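Local coordinates for protein arsenic responsive repressor ArsR (Corynebacterium glutamicum ATCC 13032, PDB 6J0E) that represses transcription as a probable winged-helix dimer and probably releases its operator DNA when As(III) binds, at residues E27-H30 with Y31-F35; L104-E107 with L108-V111. One frame throughout, in Å; residues are numbered along the deposited sequence.

Both contacts are turns of single helices: 27-35 covers Glu27, just before the helix, and the first turns of helix 28-38, and 104-111 forms most of helix 102-111. The two helices pack on each other, the centres of the contacts lying about 11 Å apart, with Tyr31, Leu34 and Phe35 of contact 1 set against Leu104, Leu108 and Val111 of contact 2. Contact 1 is the more peripheral, about 14 Å from the centre of the chain against about 7 Å, and carries two exposed acids beside its buried apolar face. Waters join its acidic and histidine groups; in contact 2 a bent arginine lies against the backbone and bonds to the second subunit, which both contacts touch.

Contact 1: E27-H30 with Y31-F35; sequences ESEH and YADLF
Glu27 reaches Tyr31, one turn further on, by laying its chain over one face of the phenol ring. With CG anti to the backbone N (chi1 -165°) and the rest extended, Glu27 CG sits 4.1 Å above the ring plane, displaced toward the rim, and the carboxylate is turned only 22° from that plane. Glu27 OE1 stops 3.6 Å from Tyr31 OH, too poorly placed for a hydrogen bond; the polar partner of that hydroxyl lies on helix 102-111. These residues start helix 28-38, which in the ArsR winged-helix dimer packs on helix 102-111 and on the second subunit, where Tyr31 meets Leu44 of that subunit. The His30 imidazole is directed along the helix toward Leu34, because its CG lies opposite the backbone N (chi1 -179°). Leu34 CG makes a CH-pi contact over one imidazole face, 4.2 Å from the ring centroid. At the ring edge, a water 2.7 Å from His30 ND1 donates to Asp33 OD2. A second water, donating to both Glu29 OE2 and Asp33 OD1, bridges two acids whose oxygens are 4.7 Å apart and probably eases their repulsion. Along the backbone, Tyr31 N bonds to Glu27 O at 2.9 Å, starting the i to i+4 ladder.

Contact 2: L104-E107 with L108-V111; sequences LFAE and LRTV
Arg109 folds back over the preceding turn, bringing one guanidinium face over Ala106 CA, which lies 3.4 Å from the guanidinium plane and toward its rim. This turn belongs to helix 102-111, which follows the beta-hairpin wing of the ArsR winged-helix fold and lines the dimer interface. The arginine chain runs out extended at chi2 and then bends at chi3 (-50°), which turns the guanidinium back over the turn. Arg109 NH2 then packs 3.5 Å from Ala106 CB, a van der Waals approach; the polar partner of Arg109 NH1 is the carbonyl oxygen of Leu112 of the second subunit, so the hydrogen bond is made across the dimer.

Four i to i+4 backbone bonds satisfy the carbonyls of 104-107. Arg109 N donates to Phe105 O at 3.0 Å, with an N-H...O angle of 171°, while Leu108 N reaches Leu104 O at 2.9 Å. The bond from Val111 N to Glu107 O is more bent, at 147°. Ala106 O accepts from Thr110 N; Thr110 OG1 is also close, but whether its proton goes there is unsettled. The Glu107 carboxylate shares a weak hydrogen bond with Tyr31 OH of helix 28-38 through OE1, a weak link between the two helices beside the apolar packing of Leu108 on Tyr31 and Leu38. Within the turn, the branched carbon of that leucine, Leu108 CG, rests 3.4 Å from Leu104 O.

Contact 1: E27-H30 with Y31-F35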
# COMPACT_ATOMS: atom_id res chain seq x y z
N GLU B 27 3.88 12.77 -9.77
CA GLU B 27 3.34 11.43 -10.05
C GLU B 27 2.18 11.03 -9.06
O GLU B 27 1.50 10.00 -9.19
CB GLU B 27 4.47 10.39 -10.15
CG GLU B 27 4.04 9.06 -10.81
CD GLU B 27 5.19 8.09 -11.06
OE1 GLU B 27 6.29 8.38 -10.57
OE2 GLU B 27 4.98 7.05 -11.76
N SER B 28 1.90 11.93 -8.06
CA SER B 28 0.91 11.53 -7.11
C SER B 28 -0.51 11.27 -7.70
O SER B 28 -1.22 10.38 -7.36
CB SER B 28 0.88 12.61 -6.00
OG SER B 28 0.27 13.73 -6.47
N GLU B 29 -0.87 12.00 -8.77
CA GLU B 29 -2.16 11.78 -9.37
C GLU B 29 -2.18 10.36 -10.04
O GLU B 29 -3.17 9.67 -9.95
CB GLU B 29 -2.53 12.84 -10.42
CG GLU B 29 -3.97 12.61 -10.93
CD GLU B 29 -4.42 13.59 -11.99
OE1 GLU B 29 -3.63 14.47 -12.42
OE2 GLU B 29 -5.59 13.42 -12.37
N HIS B 30 -1.01 9.91 -10.58
CA HIS B 30 -0.86 8.58 -11.11
C HIS B 30 -1.01 7.53 -10.05
O HIS B 30 -1.66 6.58 -10.23
CB HIS B 30 0.50 8.52 -11.85
CG HIS B 30 0.75 7.20 -12.46
ND1 HIS B 30 -0.20 6.64 -13.28
CD2 HIS B 30 1.72 6.28 -12.27
CE1 HIS B 30 0.21 5.43 -13.63
NE2 HIS B 30 1.37 5.19 -13.04
N TYR B 31 -0.31 7.72 -8.87
CA TYR B 31 -0.49 6.83 -7.78
C TYR B 31 -1.95 6.68 -7.37
O TYR B 31 -2.45 5.65 -7.04
CB TYR B 31 0.36 7.26 -6.60
CG TYR B 31 1.85 7.15 -6.86
CD1 TYR B 31 2.31 6.00 -7.44
CD2 TYR B 31 2.74 8.16 -6.54
CE1 TYR B 31 3.67 5.83 -7.64
CE2 TYR B 31 4.08 8.03 -6.75
CZ TYR B 31 4.52 6.89 -7.31
OH TYR B 31 5.86 6.46 -7.53
N ALA B 32 -2.69 7.79 -7.29
CA ALA B 32 -4.08 7.70 -6.96
C ALA B 32 -4.90 6.96 -8.02
O ALA B 32 -5.78 6.18 -7.71
CB ALA B 32 -4.65 9.14 -6.79
N ASP B 33 -4.57 7.17 -9.33
CA ASP B 33 -5.23 6.36 -10.33
C ASP B 33 -4.91 4.87 -10.13
O ASP B 33 -5.74 4.12 -10.33
CB ASP B 33 -4.87 6.74 -11.81
CG ASP B 33 -5.18 8.21 -12.15
OD1 ASP B 33 -6.10 8.77 -11.55
OD2 ASP B 33 -4.47 8.77 -13.08
N LEU B 34 -3.69 4.53 -9.71
CA LEU B 34 -3.43 3.13 -9.48
C LEU B 34 -4.25 2.59 -8.34
O LEU B 34 -4.63 1.44 -8.33
CB LEU B 34 -1.89 2.93 -9.23
CG LEU B 34 -0.99 3.20 -10.48
CD1 LEU B 34 0.45 2.98 -10.07
CD2 LEU B 34 -1.36 2.19 -11.56
N PHE B 35 -4.40 3.31 -7.18
CA PHE B 35 -5.18 2.80 -6.11
C PHE B 35 -6.69 2.64 -6.50
O PHE B 35 -7.37 1.73 -6.08
CB PHE B 35 -5.07 3.77 -4.88
CG PHE B 35 -3.76 3.72 -4.21
CD1 PHE B 35 -3.23 2.53 -3.86
CD2 PHE B 35 -3.09 4.90 -3.84
CE1 PHE B 35 -1.98 2.55 -3.17
CE2 PHE B 35 -1.84 4.91 -3.12
CZ PHE B 35 -1.34 3.71 -2.83
O HOH W 1 -6.96 11.37 -11.99
O HOH W 2 -2.51 7.69 -14.28

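Contact 2: L104-E107 with L108-V111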
# COMPACT_ATOMS: atom_id res chain seq x y z
N LEU B 104 5.42 -2.02 -9.78
CA LEU B 104 4.44 -1.08 -9.28
C LEU B 104 4.08 -1.40 -7.85
O LEU B 104 3.74 -0.51 -7.13
CB LEU B 104 3.13 -0.90 -10.13
CG LEU B 104 3.34 -0.12 -11.42
CD1 LEU B 104 1.95 -0.02 -12.01
CD2 LEU B 104 3.91 1.27 -11.20
N PHE B 105 4.07 -2.65 -7.48
CA PHE B 105 3.62 -2.96 -6.15
C PHE B 105 4.63 -2.44 -5.20
O PHE B 105 4.30 -1.97 -4.16
CB PHE B 105 3.33 -4.48 -5.98
CG PHE B 105 2.14 -4.91 -6.75
CD1 PHE B 105 0.80 -4.64 -6.28
CD2 PHE B 105 2.26 -5.55 -8.01
CE1 PHE B 105 -0.31 -4.96 -7.04
CE2 PHE B 105 1.14 -5.89 -8.70
CZ PHE B 105 -0.15 -5.60 -8.27
N ALA B 106 5.90 -2.65 -5.50
CA ALA B 106 6.99 -2.10 -4.64
C ALA B 106 6.91 -0.56 -4.53
O ALA B 106 7.06 0.00 -3.43
CB ALA B 106 8.34 -2.52 -5.15
N GLU B 107 6.57 0.10 -5.59
CA GLU B 107 6.41 1.52 -5.58
C GLU B 107 5.24 1.91 -4.66
O GLU B 107 5.40 2.86 -3.86
CB GLU B 107 6.04 2.12 -7.02
CG GLU B 107 7.23 2.08 -7.94
CD GLU B 107 7.11 3.11 -9.08
OE1 GLU B 107 5.99 3.60 -9.39
OE2 GLU B 107 8.21 3.39 -9.71
N LEU B 108 4.11 1.23 -4.78
CA LEU B 108 2.88 1.49 -3.95
C LEU B 108 3.20 1.23 -2.46
O LEU B 108 2.71 1.96 -1.61
CB LEU B 108 1.60 0.78 -4.48
CG LEU B 108 1.11 1.14 -5.83
CD1 LEU B 108 -0.15 0.39 -6.11
CD2 LEU B 108 0.88 2.66 -5.98
N ARG B 109 3.93 0.15 -2.14
CA ARG B 109 4.42 -0.05 -0.77
C ARG B 109 5.17 1.08 -0.17
O ARG B 109 4.95 1.38 1.00
CB ARG B 109 5.20 -1.32 -0.59
CG ARG B 109 4.34 -2.53 -0.75
CD ARG B 109 5.10 -3.85 -0.30
NE ARG B 109 6.41 -4.03 -0.86
CZ ARG B 109 6.63 -4.64 -2.04
NH1 ARG B 109 5.58 -5.08 -2.80
NH2 ARG B 109 7.83 -4.72 -2.45
N THR B 110 6.02 1.76 -0.98
CA THR B 110 6.75 2.94 -0.57
C THR B 110 5.81 4.14 -0.34
O THR B 110 5.95 4.90 0.66
CB THR B 110 7.82 3.31 -1.60
OG1 THR B 110 8.66 2.18 -1.78
CG2 THR B 110 8.52 4.55 -1.25
N VAL B 111 4.84 4.31 -1.18
CA VAL B 111 3.92 5.48 -1.04
C VAL B 111 3.09 5.37 0.26
O VAL B 111 2.67 6.23 0.82
CB VAL B 111 2.96 5.51 -2.27
CG1 VAL B 111 1.76 6.39 -2.15
CG2 VAL B 111 3.72 5.92 -3.54